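Local coordinates for protein glucanase (Clostridium thermocellum, PDB 5GXX) that probably hydrolyses internal beta-1,4-glucosidic bonds of cellulose, as a family 9 endoglucanase associated with the cellulosome of Clostridium thermocellum, at residues A[48-53]-A[189-194]; A[57-62]-A[243-248]; A[63-68]-A[90-95]; A[146-151]-A[169-174]. The protein carries 1 engineered substitution. One frame throughout, in Å; residues are numbered along the deposited sequence.

Overall arrangement
All four contacts lie in the glycoside hydrolase family 9 module, an (alpha/alpha)6 barrel. Contacts 2 and 3 share helix 58-75, which begins within 57-62 and runs on through 63-68, and their centres are about 12 Å apart. Contact 1 joins two loops about 9 Å from contact 2, centre to centre; along the chain the segments of these two alternate. Contacts 3 and 4 follow one another in series, both nested inside the long loops closed by contacts 1 and 2, and each pairs two consecutive helices. Contact 4 lies about 19 Å from contact 1, centre to centre, without touching it. Together they run from helix packing to a loop pocket occupied by Tris.

Contact 1. Residues A[48-53]-A[189-194]; sequences WYDAGD and GFYSSH
A single hydrogen bond between two loops, partly buried, Tyr-191 to Asp-50, makes this contact; one loop precedes strand 56-57, the other joins helices 162-178 and 198-212. The pair shows how 84 Å² of interface can rest on one side-chain hydrogen bond. The OH of Tyr-191 donates to OD2 of Asp-50 at 2.6 Å, and OD2 accepts the bond on its syn lone pair, the one on the side of the second carboxylate oxygen. The two side chains come from opposite directions, and their planes stand 80° apart, nearly perpendicular. OD2 lies at the ring edge, close to the ring plane, with CE2 of Tyr-191 3.3 Å from it. Asp-50 reaches across because its CG is anti to the backbone N (chi1 180°), carrying the carboxylate out of its own loop. That loop has an internal brace as well: the backbone N of Ala-51 donates to OD1 of Asp-53 at 2.9 Å. Edge-to-face packing with Phe-57 and Trp-245 steadies the tyrosine ring, and Pro-60 touches both partners. Bound Tris comes within about 3 Å of the Tyr-191 side chain, and the carbonyl of Phe-190 is hydrogen-bonded to it. The sequence Asp-50 to Asp-53 is the Asp-Ala-Gly-Asp motif of family 9 glycoside hydrolases, whose aspartates in relatives serve the catalytic water; the arrangement is consistent with an active-site cleft.

Contact 2. Residues A[57-62]-A[243-248]; sequences FNLPMA and HCWDDC. With CA (calcium ion), chain C.
Trp-245 meets Leu-59 and Pro-60 in an unusual pose: its CG sits in the crowded position between backbone N and carbonyl carbon (chi1 61°), while the very next residue binds calcium through its main chain. The indole offers Leu-59 an edge, not a face. CD2 of Leu-59 lies in the ring plane, 3.7 Å from CE3 of Trp-245, and the two side chains cross at about a right angle. The other methyl branch, CD1 of Leu-59, rests 3.6 Å from the carbonyl O of Trp-245, so the leucine fork straddles ring edge and backbone. Beside it, CB of Pro-60 packs on CB of Trp-245 at 4.0 Å, at the point where the two backbones come nearest.

One indole face is partly covered from within the loop by CB of Asp-246, 3.6 Å above the plane and towards the rim. Residues 244-247 form a type I turn, and from it O of Asp-246 binds the calcium ion at 2.3 Å. A water on the metal donates to OD1 of Asp-246 at 2.9 Å, so this residue serves the site directly and through its second shell. Ser-195, Gly-196, Asp-199 and Glu-200 supply further ligands, and the N of His-194 also binds OD1 of Asp-246. The chemistry thus divides the work: apolar packing seats the turn on the first part of helix 58-75, while the ion ties the same turn to the loop and helix start at 195-200.

Contact 3. Residues A[63-68]-A[90-95]; sequences YSAAML and RNLAFA
Leu-92 lays one methyl, CD1, against the backbone and side chain of Ala-65. The methyl is 3.2 Å from the carbonyl O of Ala-65, a close approach, and 3.8 Å from its CB, so it packs on the main chain and the methyl of one alanine. CB of Leu-68, one turn further along, touches the same CD1 more loosely, at 4.3 Å. On the other flank CB of Ala-65 meets CB of Ala-95 at 4.1 Å. With its CG anti to the backbone N (chi1 171°), Leu-92 extends across the interface, and the turn at chi2 (57°) brings CD1 to the alanine.

The next shell is the pair of helices that present these groups. Residues 63-68 and 90-95 run nearly antiparallel, 148° between their directions, with axes 9.6 Å apart at closest approach. Trp-48, from the loop of contact 1, closes one side by touching both Leu-68 and Ala-95, while Val-158 of helix 142-158 packs on Leu-92. Helix 58-75 in turn leans on helices 412-429 and 142-158, which sets it among the neighbouring helices of the (alpha/alpha)6 barrel. The side-chain contacts join methyl and methylene groups alone, Ala-65 meeting both Leu-92 and Ala-95, and the carbonyl of Ala-65 is the polar atom nearby; cohesion therefore comes from van der Waals fit and burial of apolar surface.

Contact 4. Residues A[146-151]-A[169-174]; sequences GQMAAA and KKYFEL
An antiparallel helical hairpin of the (alpha/alpha)6 barrel, helices 142-158 and 162-178, is fastened here by a Met-aromatic contact, Met-148 with Tyr-171, and by an alanine methyl packed against the start of the side chains of Tyr-171 and Phe-172. The segments run 152° apart with axes approaching to 7.8 Å, a short separation that goes with the small residue at the crossing: CA of Ala-149 and CA of Tyr-171 are 5.1 Å apart.

Sulfur SD of Met-148 stands 5.5 Å from the centroid of the Tyr-171 ring, 31° off its normal, an oblique approach. The methyl does the nearer touching: a bend at chi3 (62°) turns CE inward until it is 3.7 Å from CE2 of Tyr-171. At the root of the same chain, CB of Met-148 packs on CD2 of the ring, so CB and CE lie on the same side of the ring, near CD2 and CE2.

The hydroxyl of Tyr-171 is satisfied beyond the hairpin by the carbonyl of Leu-99, at the end of helix 85-101, which ties that helix into the pair. On the other side Phe-172 sends its ring away to helix 198-212, where it touches Ala-204, Ser-205 and Leu-208. Between the helices the methyl of Ala-149 makes the remaining close contacts: its CB touches CB of Tyr-171 at 3.8 Å, CB of Phe-172 at 4.0 Å, and the backbone N of Phe-172 at 3.6 Å.

Contact 1. Residues A[48-53]-A[189-194]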
loop_
_atom_site.group_PDB
_atom_site.type_symbol
_atom_site.label_atom_id
_atom_site.label_comp_id
_atom_site.label_asym_id
_atom_site.label_seq_id
_atom_site.Cartn_x
_atom_site.Cartn_y
_atom_site.Cartn_z
ATOM N N TRP A 48 -24.474 28.564 -12.184
ATOM C CA TRP A 48 -23.964 27.545 -13.100
ATOM C C TRP A 48 -22.547 27.123 -12.767
ATOM O O TRP A 48 -21.721 27.995 -12.483
ATOM C CB TRP A 48 -23.906 28.046 -14.543
ATOM C CG TRP A 48 -25.235 28.386 -15.167
ATOM C CD1 TRP A 48 -26.410 27.664 -15.088
ATOM C CD2 TRP A 48 -25.523 29.534 -15.970
ATOM N NE1 TRP A 48 -27.403 28.296 -15.814
ATOM C CE2 TRP A 48 -26.887 29.455 -16.344
ATOM C CE3 TRP A 48 -24.763 30.630 -16.415
ATOM C CZ2 TRP A 48 -27.494 30.414 -17.151
ATOM C CZ3 TRP A 48 -25.375 31.589 -17.205
ATOM C CH2 TRP A 48 -26.731 31.475 -17.566
ATOM N N TYR A 49 -22.266 25.823 -12.896
ATOM C CA TYR A 49 -20.871 25.378 -13.003
ATOM C C TYR A 49 -20.317 25.942 -14.300
ATOM O O TYR A 49 -21.036 26.056 -15.311
ATOM C CB TYR A 49 -20.756 23.852 -12.980
ATOM C CG TYR A 49 -21.408 23.278 -11.755
ATOM C CD1 TYR A 49 -21.027 23.719 -10.491
ATOM C CD2 TYR A 49 -22.408 22.314 -11.854
ATOM C CE1 TYR A 49 -21.620 23.218 -9.351
ATOM C CE2 TYR A 49 -23.002 21.786 -10.719
ATOM C CZ TYR A 49 -22.599 22.242 -9.473
ATOM O OH TYR A 49 -23.243 21.755 -8.359
ATOM N N ASP A 50 -19.042 26.305 -14.304
ATOM C CA ASP A 50 -18.536 27.060 -15.446
ATOM C C ASP A 50 -18.442 26.264 -16.749
ATOM O O ASP A 50 -18.919 26.710 -17.809
ATOM C CB ASP A 50 -17.161 27.646 -15.116
ATOM C CG ASP A 50 -16.599 28.434 -16.276
ATOM O OD1 ASP A 50 -17.189 29.481 -16.632
ATOM O OD2 ASP A 50 -15.572 27.979 -16.838
ATOM N N ALA A 51 -17.856 25.082 -16.659
ATOM C CA ALA A 51 -17.453 24.368 -17.859
ATOM C C ALA A 51 -17.718 22.890 -17.593
ATOM O O ALA A 51 -18.829 22.558 -17.173
ATOM C CB ALA A 51 -16.000 24.661 -18.242
ATOM N N GLY A 52 -16.758 22.007 -17.845
ATOM C CA GLY A 52 -16.927 20.597 -17.485
ATOM C C GLY A 52 -16.426 20.299 -16.087
ATOM O O GLY A 52 -16.229 19.140 -15.723
ATOM N N ASP A 53 -16.300 21.385 -15.323
ATOM C CA ASP A 53 -15.842 21.393 -13.942
ATOM C C ASP A 53 -16.972 21.790 -13.007
ATOM O O ASP A 53 -18.138 21.842 -13.391
ATOM C CB ASP A 53 -14.657 22.362 -13.792
ATOM C CG ASP A 53 -15.018 23.802 -14.111
ATOM O OD1 ASP A 53 -16.129 24.015 -14.649
ATOM O OD2 ASP A 53 -14.204 24.716 -13.799
ATOM N N GLY A 189 -5.289 32.718 -13.521
ATOM C CA GLY A 189 -4.862 31.575 -14.306
ATOM C C GLY A 189 -6.043 30.822 -14.894
ATOM O O GLY A 189 -5.817 29.961 -15.737
ATOM N N PHE A 190 -7.266 31.160 -14.483
ATOM C CA PHE A 190 -8.478 30.548 -15.043
ATOM C C PHE A 190 -9.267 31.607 -15.813
ATOM O O PHE A 190 -9.463 31.501 -17.029
ATOM C CB PHE A 190 -9.332 29.902 -13.938
ATOM C CG PHE A 190 -8.602 28.850 -13.139
ATOM C CD1 PHE A 190 -8.475 27.551 -13.610
ATOM C CD2 PHE A 190 -7.983 29.184 -11.939
ATOM C CE1 PHE A 190 -7.790 26.579 -12.884
ATOM C CE2 PHE A 190 -7.282 28.224 -11.209
ATOM C CZ PHE A 190 -7.183 26.913 -11.675
ATOM N N TYR A 191 -9.655 32.660 -15.099
ATOM C CA TYR A 191 -10.323 33.827 -15.672
ATOM C C TYR A 191 -9.684 35.132 -15.156
ATOM O O TYR A 191 -10.358 35.994 -14.594
ATOM C CB TYR A 191 -11.830 33.770 -15.381
ATOM C CG TYR A 191 -12.508 32.656 -16.162
ATOM C CD1 TYR A 191 -12.811 32.816 -17.513
ATOM C CD2 TYR A 191 -12.819 31.436 -15.568
ATOM C CE1 TYR A 191 -13.401 31.793 -18.251
ATOM C CE2 TYR A 191 -13.419 30.400 -16.305
ATOM C CZ TYR A 191 -13.717 30.598 -17.637
ATOM O OH TYR A 191 -14.316 29.602 -18.377
ATOM N N SER A 192 -8.374 35.266 -15.358
ATOM C CA SER A 192 -7.666 36.497 -15.013
ATOM C C SER A 192 -8.257 37.695 -15.755
ATOM O O SER A 192 -8.702 37.538 -16.902
ATOM C CB SER A 192 -6.175 36.350 -15.348
ATOM O OG SER A 192 -5.514 35.531 -14.392
ATOM N N SER A 193 -8.281 38.865 -15.114
ATOM C CA SER A 193 -8.691 40.089 -15.795
ATOM C C SER A 193 -7.531 40.549 -16.676
ATOM O O SER A 193 -6.510 41.028 -16.185
ATOM C CB SER A 193 -9.108 41.179 -14.788
ATOM O OG SER A 193 -9.511 42.371 -15.446
ATOM N N HIS A 194 -7.656 40.355 -17.984
ATOM C CA HIS A 194 -6.576 40.684 -18.919
ATOM C C HIS A 194 -6.653 42.121 -19.413
ATOM O O HIS A 194 -5.650 42.826 -19.484
ATOM C CB HIS A 194 -6.617 39.744 -20.130
ATOM C CG HIS A 194 -6.503 38.300 -19.759
ATOM N ND1 HIS A 194 -5.338 37.750 -19.267
ATOM C CD2 HIS A 194 -7.422 37.306 -19.747
ATOM C CE1 HIS A 194 -5.540 36.473 -18.995
ATOM N NE2 HIS A 194 -6.799 36.182 -19.263
#

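Contact 2. Residues A[57-62]-A[243-248]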
loop_
_atom_site.group_PDB
_atom_site.type_symbol
_atom_site.label_atom_id
_atom_site.label_comp_id
_atom_site.label_asym_id
_atom_site.label_seq_id
_atom_site.Cartn_x
_atom_site.Cartn_y
_atom_site.Cartn_z
ATOM N N PHE A 57 -17.445 30.481 -11.381
ATOM C CA PHE A 57 -16.569 31.606 -11.705
ATOM C C PHE A 57 -17.448 32.769 -12.138
ATOM O O PHE A 57 -17.971 32.750 -13.250
ATOM C CB PHE A 57 -15.621 31.293 -12.867
ATOM C CG PHE A 57 -14.429 30.433 -12.517
ATOM C CD1 PHE A 57 -13.419 30.914 -11.698
ATOM C CD2 PHE A 57 -14.241 29.196 -13.137
ATOM C CE1 PHE A 57 -12.284 30.138 -11.450
ATOM C CE2 PHE A 57 -13.118 28.405 -12.896
ATOM C CZ PHE A 57 -12.121 28.886 -12.045
ATOM N N ASN A 58 -17.634 33.775 -11.292
ATOM C CA ASN A 58 -18.664 34.775 -11.563
ATOM C C ASN A 58 -18.438 35.646 -12.791
ATOM O O ASN A 58 -19.417 36.148 -13.337
ATOM C CB ASN A 58 -18.878 35.713 -10.363
ATOM C CG ASN A 58 -19.682 35.090 -9.239
ATOM O OD1 ASN A 58 -19.636 33.879 -9.026
ATOM N ND2 ASN A 58 -20.447 35.926 -8.527
ATOM N N LEU A 59 -17.189 35.857 -13.204
ATOM C CA LEU A 59 -16.944 36.718 -14.362
ATOM C C LEU A 59 -17.532 36.084 -15.631
ATOM O O LEU A 59 -18.397 36.698 -16.258
ATOM C CB LEU A 59 -15.472 37.139 -14.511
ATOM C CG LEU A 59 -15.107 38.052 -15.691
ATOM C CD1 LEU A 59 -15.927 39.343 -15.711
ATOM C CD2 LEU A 59 -13.617 38.369 -15.639
ATOM N N PRO A 60 -17.079 34.881 -16.039
ATOM C CA PRO A 60 -17.763 34.303 -17.201
ATOM C C PRO A 60 -19.221 33.919 -16.932
ATOM O O PRO A 60 -20.010 33.858 -17.875
ATOM C CB PRO A 60 -16.922 33.058 -17.523
ATOM C CG PRO A 60 -16.314 32.688 -16.176
ATOM C CD PRO A 60 -15.967 34.026 -15.593
ATOM N N MET A 61 -19.604 33.678 -15.681
ATOM C CA MET A 61 -20.991 33.327 -15.429
ATOM C C MET A 61 -21.883 34.512 -15.715
ATOM O O MET A 61 -22.898 34.382 -16.422
ATOM C CB MET A 61 -21.224 32.850 -13.995
ATOM C CG MET A 61 -22.521 32.069 -13.871
ATOM S SD MET A 61 -23.215 31.943 -12.215
ATOM C CE MET A 61 -21.913 31.160 -11.274
ATOM N N ALA A 62 -21.477 35.675 -15.197
ATOM C CA ALA A 62 -22.253 36.884 -15.391
ATOM C C ALA A 62 -22.194 37.295 -16.857
ATOM O O ALA A 62 -23.204 37.709 -17.411
ATOM C CB ALA A 62 -21.748 37.986 -14.468
ATOM N N HIS A 243 -15.365 40.139 -28.665
ATOM C CA HIS A 243 -16.267 40.224 -27.527
ATOM C C HIS A 243 -16.221 38.894 -26.783
ATOM O O HIS A 243 -16.402 37.844 -27.390
ATOM C CB HIS A 243 -17.668 40.445 -28.079
ATOM C CG HIS A 243 -18.683 40.815 -27.047
ATOM N ND1 HIS A 243 -18.873 42.120 -26.641
ATOM C CD2 HIS A 243 -19.559 40.063 -26.339
ATOM C CE1 HIS A 243 -19.826 42.148 -25.725
ATOM N NE2 HIS A 243 -20.267 40.917 -25.527
ATOM N N CYS A 244 -15.989 38.946 -25.473
ATOM C CA CYS A 244 -15.904 37.730 -24.674
ATOM C C CYS A 244 -15.995 38.037 -23.184
ATOM O O CYS A 244 -16.090 39.204 -22.779
ATOM C CB CYS A 244 -14.573 37.028 -24.965
ATOM S SG CYS A 244 -13.094 37.974 -24.447
ATOM N N TRP A 245 -15.927 36.983 -22.378
ATOM C CA TRP A 245 -16.031 37.109 -20.915
ATOM C C TRP A 245 -15.102 38.154 -20.303
ATOM O O TRP A 245 -15.437 38.707 -19.259
ATOM C CB TRP A 245 -15.821 35.763 -20.209
ATOM C CG TRP A 245 -14.451 35.191 -20.486
ATOM C CD1 TRP A 245 -14.092 34.355 -21.513
ATOM C CD2 TRP A 245 -13.245 35.472 -19.767
ATOM N NE1 TRP A 245 -12.743 34.100 -21.479
ATOM C CE2 TRP A 245 -12.202 34.761 -20.404
ATOM C CE3 TRP A 245 -12.942 36.243 -18.639
ATOM C CZ2 TRP A 245 -10.876 34.805 -19.957
ATOM C CZ3 TRP A 245 -11.627 36.280 -18.190
ATOM C CH2 TRP A 245 -10.613 35.574 -18.851
ATOM N N ASP A 246 -13.934 38.366 -20.899
ATOM C CA ASP A 246 -12.943 39.292 -20.356
ATOM C C ASP A 246 -13.128 40.753 -20.783
ATOM O O ASP A 246 -12.645 41.696 -20.139
ATOM C CB ASP A 246 -11.545 38.838 -20.773
ATOM C CG ASP A 246 -10.464 39.701 -20.169
ATOM O OD1 ASP A 246 -10.264 39.606 -18.947
ATOM O OD2 ASP A 246 -9.847 40.496 -20.907
ATOM N N ASP A 247 -13.812 40.919 -21.913
ATOM C CA ASP A 247 -13.850 42.189 -22.611
ATOM C C ASP A 247 -15.062 42.339 -23.530
ATOM O O ASP A 247 -15.116 41.795 -24.640
ATOM C CB ASP A 247 -12.546 42.385 -23.385
ATOM C CG ASP A 247 -12.380 43.792 -23.921
ATOM O OD1 ASP A 247 -13.323 44.615 -23.803
ATOM O OD2 ASP A 247 -11.300 44.045 -24.497
ATOM N N CYS A 248 -16.024 43.111 -23.045
ATOM C CA CYS A 248 -17.278 43.387 -23.725
ATOM C C CYS A 248 -17.323 44.767 -24.373
ATOM O O CYS A 248 -18.395 45.219 -24.773
ATOM C CB CYS A 248 -18.444 43.221 -22.741
ATOM S SG CYS A 248 -18.832 41.520 -22.303
HETATM CA CA CA C . -12.260 43.623 -18.863
HETATM O O HOH W 1 -11.114 42.070 -17.675
#

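Contact 3. Residues A[63-68]-A[90-95]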
loop_
_atom_site.group_PDB
_atom_site.type_symbol
_atom_site.label_atom_id
_atom_site.label_comp_id
_atom_site.label_asym_id
_atom_site.label_seq_id
_atom_site.Cartn_x
_atom_site.Cartn_y
_atom_site.Cartn_z
ATOM N N TYR A 63 -21.046 37.123 -17.510
ATOM C CA TYR A 63 -20.918 37.468 -18.927
ATOM C C TYR A 63 -21.946 36.667 -19.703
ATOM O O TYR A 63 -22.673 37.206 -20.550
ATOM C CB TYR A 63 -19.506 37.183 -19.452
ATOM C CG TYR A 63 -19.464 37.020 -20.958
ATOM C CD1 TYR A 63 -19.338 38.130 -21.789
ATOM C CD2 TYR A 63 -19.573 35.750 -21.539
ATOM C CE1 TYR A 63 -19.319 37.997 -23.173
ATOM C CE2 TYR A 63 -19.554 35.605 -22.936
ATOM C CZ TYR A 63 -19.441 36.736 -23.732
ATOM O OH TYR A 63 -19.411 36.640 -25.106
ATOM N N SER A 64 -21.988 35.371 -19.398
ATOM C CA SER A 64 -22.885 34.434 -20.088
ATOM C C SER A 64 -24.335 34.863 -19.876
ATOM O O SER A 64 -25.119 34.928 -20.822
ATOM C CB SER A 64 -22.678 32.974 -19.669
ATOM O OG SER A 64 -21.361 32.525 -19.946
ATOM N N ALA A 65 -24.705 35.139 -18.632
ATOM C CA ALA A 65 -26.048 35.647 -18.348
ATOM C C ALA A 65 -26.367 36.942 -19.097
ATOM O O ALA A 65 -27.453 37.071 -19.670
ATOM C CB ALA A 65 -26.212 35.856 -16.842
ATOM N N ALA A 66 -25.428 37.889 -19.128
ATOM C CA ALA A 66 -25.612 39.134 -19.874
ATOM C C ALA A 66 -25.887 38.867 -21.356
ATOM O O ALA A 66 -26.764 39.474 -21.962
ATOM C CB ALA A 66 -24.410 40.058 -19.711
ATOM N N MET A 67 -25.141 37.933 -21.938
ATOM C CA MET A 67 -25.332 37.610 -23.352
ATOM C C MET A 67 -26.653 36.889 -23.599
ATOM O O MET A 67 -27.273 37.154 -24.629
ATOM C CB MET A 67 -24.188 36.728 -23.824
ATOM C CG MET A 67 -22.835 37.391 -23.839
ATOM S SD MET A 67 -22.788 38.884 -24.819
ATOM C CE MET A 67 -22.845 38.263 -26.505
ATOM N N LEU A 68 -27.106 36.037 -22.682
ATOM C CA LEU A 68 -28.455 35.467 -22.783
ATOM C C LEU A 68 -29.519 36.563 -22.710
ATOM O O LEU A 68 -30.508 36.515 -23.452
ATOM C CB LEU A 68 -28.714 34.399 -21.720
ATOM C CG LEU A 68 -27.867 33.125 -21.814
ATOM C CD1 LEU A 68 -28.455 32.032 -20.914
ATOM C CD2 LEU A 68 -27.706 32.579 -23.239
ATOM N N ARG A 90 -36.335 31.546 -18.199
ATOM C CA ARG A 90 -36.157 30.948 -16.878
ATOM C C ARG A 90 -34.737 30.430 -16.657
ATOM O O ARG A 90 -34.230 30.461 -15.536
ATOM C CB ARG A 90 -37.215 29.885 -16.566
ATOM C CG ARG A 90 -37.168 28.613 -17.416
ATOM C CD ARG A 90 -38.472 27.848 -17.195
ATOM N NE ARG A 90 -38.445 26.545 -17.857
ATOM C CZ ARG A 90 -39.438 25.659 -17.867
ATOM N NH1 ARG A 90 -40.590 25.928 -17.261
ATOM N NH2 ARG A 90 -39.261 24.490 -18.479
ATOM N N ASN A 91 -34.066 29.993 -17.720
ATOM C CA ASN A 91 -32.650 29.670 -17.574
ATOM C C ASN A 91 -31.817 30.900 -17.215
ATOM O O ASN A 91 -30.925 30.812 -16.373
ATOM C CB ASN A 91 -32.119 28.971 -18.826
ATOM C CG ASN A 91 -32.297 27.477 -18.726
ATOM O OD1 ASN A 91 -31.588 26.810 -17.975
ATOM N ND2 ASN A 91 -33.297 26.948 -19.415
ATOM N N LEU A 92 -32.125 32.030 -17.837
ATOM C CA LEU A 92 -31.457 33.271 -17.481
ATOM C C LEU A 92 -31.753 33.618 -16.017
ATOM O O LEU A 92 -30.823 33.956 -15.279
ATOM C CB LEU A 92 -31.865 34.408 -18.430
ATOM C CG LEU A 92 -31.397 35.805 -18.030
ATOM C CD1 LEU A 92 -29.876 35.892 -17.878
ATOM C CD2 LEU A 92 -31.891 36.816 -19.036
ATOM N N ALA A 93 -33.013 33.497 -15.598
ATOM C CA ALA A 93 -33.391 33.942 -14.251
ATOM C C ALA A 93 -32.624 33.173 -13.193
ATOM O O ALA A 93 -32.284 33.711 -12.145
ATOM C CB ALA A 93 -34.900 33.799 -14.019
ATOM N N PHE A 94 -32.384 31.897 -13.462
ATOM C CA PHE A 94 -31.671 31.033 -12.532
ATOM C C PHE A 94 -30.281 31.598 -12.237
ATOM O O PHE A 94 -29.837 31.620 -11.087
ATOM C CB PHE A 94 -31.612 29.606 -13.105
ATOM C CG PHE A 94 -31.077 28.594 -12.145
ATOM C CD1 PHE A 94 -31.945 27.941 -11.278
ATOM C CD2 PHE A 94 -29.726 28.282 -12.114
ATOM C CE1 PHE A 94 -31.481 27.012 -10.360
ATOM C CE2 PHE A 94 -29.260 27.347 -11.197
ATOM C CZ PHE A 94 -30.130 26.711 -10.326
ATOM N N ALA A 95 -29.582 32.055 -13.272
ATOM C CA ALA A 95 -28.261 32.635 -13.093
ATOM C C ALA A 95 -28.341 33.997 -12.403
ATOM O O ALA A 95 -27.561 34.278 -11.499
ATOM C CB ALA A 95 -27.533 32.751 -14.436
#

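Contact 4. Residues A[146-151]-A[169-174]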
loop_
_atom_site.group_PDB
_atom_site.type_symbol
_atom_site.label_atom_id
_atom_site.label_comp_id
_atom_site.label_asym_id
_atom_site.label_seq_id
_atom_site.Cartn_x
_atom_site.Cartn_y
_atom_site.Cartn_z
ATOM N N GLY A 146 -18.638 44.617 -12.191
ATOM C CA GLY A 146 -19.216 45.369 -13.298
ATOM C C GLY A 146 -19.974 44.444 -14.239
ATOM O O GLY A 146 -21.042 44.786 -14.752
ATOM N N GLN A 147 -19.407 43.264 -14.468
ATOM C CA GLN A 147 -20.085 42.263 -15.303
ATOM C C GLN A 147 -21.360 41.746 -14.648
ATOM O O GLN A 147 -22.388 41.584 -15.312
ATOM C CB GLN A 147 -19.139 41.112 -15.700
ATOM C CG GLN A 147 -19.682 40.148 -16.769
ATOM C CD GLN A 147 -20.007 40.820 -18.091
ATOM O OE1 GLN A 147 -21.155 40.793 -18.530
ATOM N NE2 GLN A 147 -19.010 41.431 -18.726
ATOM N N MET A 148 -21.317 41.538 -13.333
ATOM C CA MET A 148 -22.517 41.116 -12.612
ATOM C C MET A 148 -23.586 42.206 -12.734
ATOM O O MET A 148 -24.764 41.909 -12.936
ATOM C CB MET A 148 -22.208 40.798 -11.143
ATOM C CG MET A 148 -21.262 39.613 -10.949
ATOM S SD MET A 148 -20.577 39.487 -9.269
ATOM C CE MET A 148 -22.063 39.233 -8.284
ATOM N N ALA A 149 -23.165 43.469 -12.660
ATOM C CA ALA A 149 -24.091 44.586 -12.824
ATOM C C ALA A 149 -24.736 44.588 -14.208
ATOM O O ALA A 149 -25.942 44.789 -14.326
ATOM C CB ALA A 149 -23.380 45.908 -12.611
ATOM N N ALA A 150 -23.920 44.376 -15.242
ATOM C CA ALA A 150 -24.395 44.396 -16.618
ATOM C C ALA A 150 -25.434 43.304 -16.846
ATOM O O ALA A 150 -26.477 43.542 -17.464
ATOM C CB ALA A 150 -23.221 44.212 -17.578
ATOM N N ALA A 151 -25.146 42.106 -16.339
ATOM C CA ALA A 151 -26.051 40.964 -16.492
ATOM C C ALA A 151 -27.399 41.267 -15.858
ATOM O O ALA A 151 -28.460 41.019 -16.437
ATOM C CB ALA A 151 -25.443 39.724 -15.866
ATOM N N LYS A 169 -27.771 48.303 -10.116
ATOM C CA LYS A 169 -27.306 49.611 -9.672
ATOM C C LYS A 169 -26.381 49.498 -8.466
ATOM O O LYS A 169 -25.401 50.244 -8.387
ATOM C CB LYS A 169 -28.494 50.500 -9.319
ATOM C CG LYS A 169 -29.346 50.904 -10.503
ATOM C CD LYS A 169 -30.543 51.731 -10.047
ATOM C CE LYS A 169 -31.378 52.189 -11.224
ATOM N NZ LYS A 169 -32.330 53.254 -10.777
ATOM N N LYS A 170 -26.690 48.578 -7.547
ATOM C CA LYS A 170 -25.843 48.358 -6.375
ATOM C C LYS A 170 -24.438 47.981 -6.841
ATOM O O LYS A 170 -23.436 48.572 -6.431
ATOM C CB LYS A 170 -26.393 47.247 -5.471
ATOM C CG LYS A 170 -27.451 47.612 -4.442
ATOM C CD LYS A 170 -27.721 46.388 -3.575
ATOM C CE LYS A 170 -28.956 46.546 -2.698
ATOM N NZ LYS A 170 -28.704 47.482 -1.571
ATOM N N TYR A 171 -24.380 47.013 -7.753
ATOM C CA TYR A 171 -23.107 46.479 -8.203
ATOM C C TYR A 171 -22.333 47.480 -9.058
ATOM O O TYR A 171 -21.121 47.622 -8.897
ATOM C CB TYR A 171 -23.306 45.144 -8.930
ATOM C CG TYR A 171 -23.808 44.018 -8.051
ATOM C CD1 TYR A 171 -23.806 44.109 -6.652
ATOM C CD2 TYR A 171 -24.289 42.843 -8.615
ATOM C CE1 TYR A 171 -24.250 43.049 -5.869
ATOM C CE2 TYR A 171 -24.729 41.787 -7.832
ATOM C CZ TYR A 171 -24.719 41.897 -6.461
ATOM O OH TYR A 171 -25.177 40.844 -5.711
ATOM N N PHE A 172 -23.033 48.225 -9.910
ATOM C CA PHE A 172 -22.343 49.197 -10.736
ATOM C C PHE A 172 -21.722 50.290 -9.875
ATOM O O PHE A 172 -20.579 50.682 -10.088
ATOM C CB PHE A 172 -23.228 49.817 -11.816
ATOM C CG PHE A 172 -22.541 50.944 -12.527
ATOM C CD1 PHE A 172 -21.600 50.694 -13.523
ATOM C CD2 PHE A 172 -22.773 52.253 -12.152
ATOM C CE1 PHE A 172 -20.934 51.739 -14.148
ATOM C CE2 PHE A 172 -22.110 53.308 -12.772
ATOM C CZ PHE A 172 -21.178 53.054 -13.765
ATOM N N GLU A 173 -22.469 50.753 -8.879
ATOM C CA GLU A 173 -21.929 51.790 -8.018
ATOM C C GLU A 173 -20.661 51.327 -7.303
ATOM O O GLU A 173 -19.717 52.115 -7.164
ATOM C CB GLU A 173 -23.005 52.276 -7.041
ATOM C CG GLU A 173 -24.062 53.140 -7.716
ATOM C CD GLU A 173 -25.368 53.221 -6.936
ATOM O OE1 GLU A 173 -25.402 52.821 -5.748
ATOM O OE2 GLU A 173 -26.379 53.686 -7.513
ATOM N N LEU A 174 -20.658 50.075 -6.841
ATOM C CA LEU A 174 -19.521 49.491 -6.132
ATOM C C LEU A 174 -18.348 49.345 -7.081
ATOM O O LEU A 174 -17.215 49.681 -6.759
ATOM C CB LEU A 174 -19.866 48.125 -5.527
ATOM C CG LEU A 174 -18.722 47.282 -4.946
ATOM C CD1 LEU A 174 -18.048 48.014 -3.796
ATOM C CD2 LEU A 174 -19.160 45.891 -4.495
#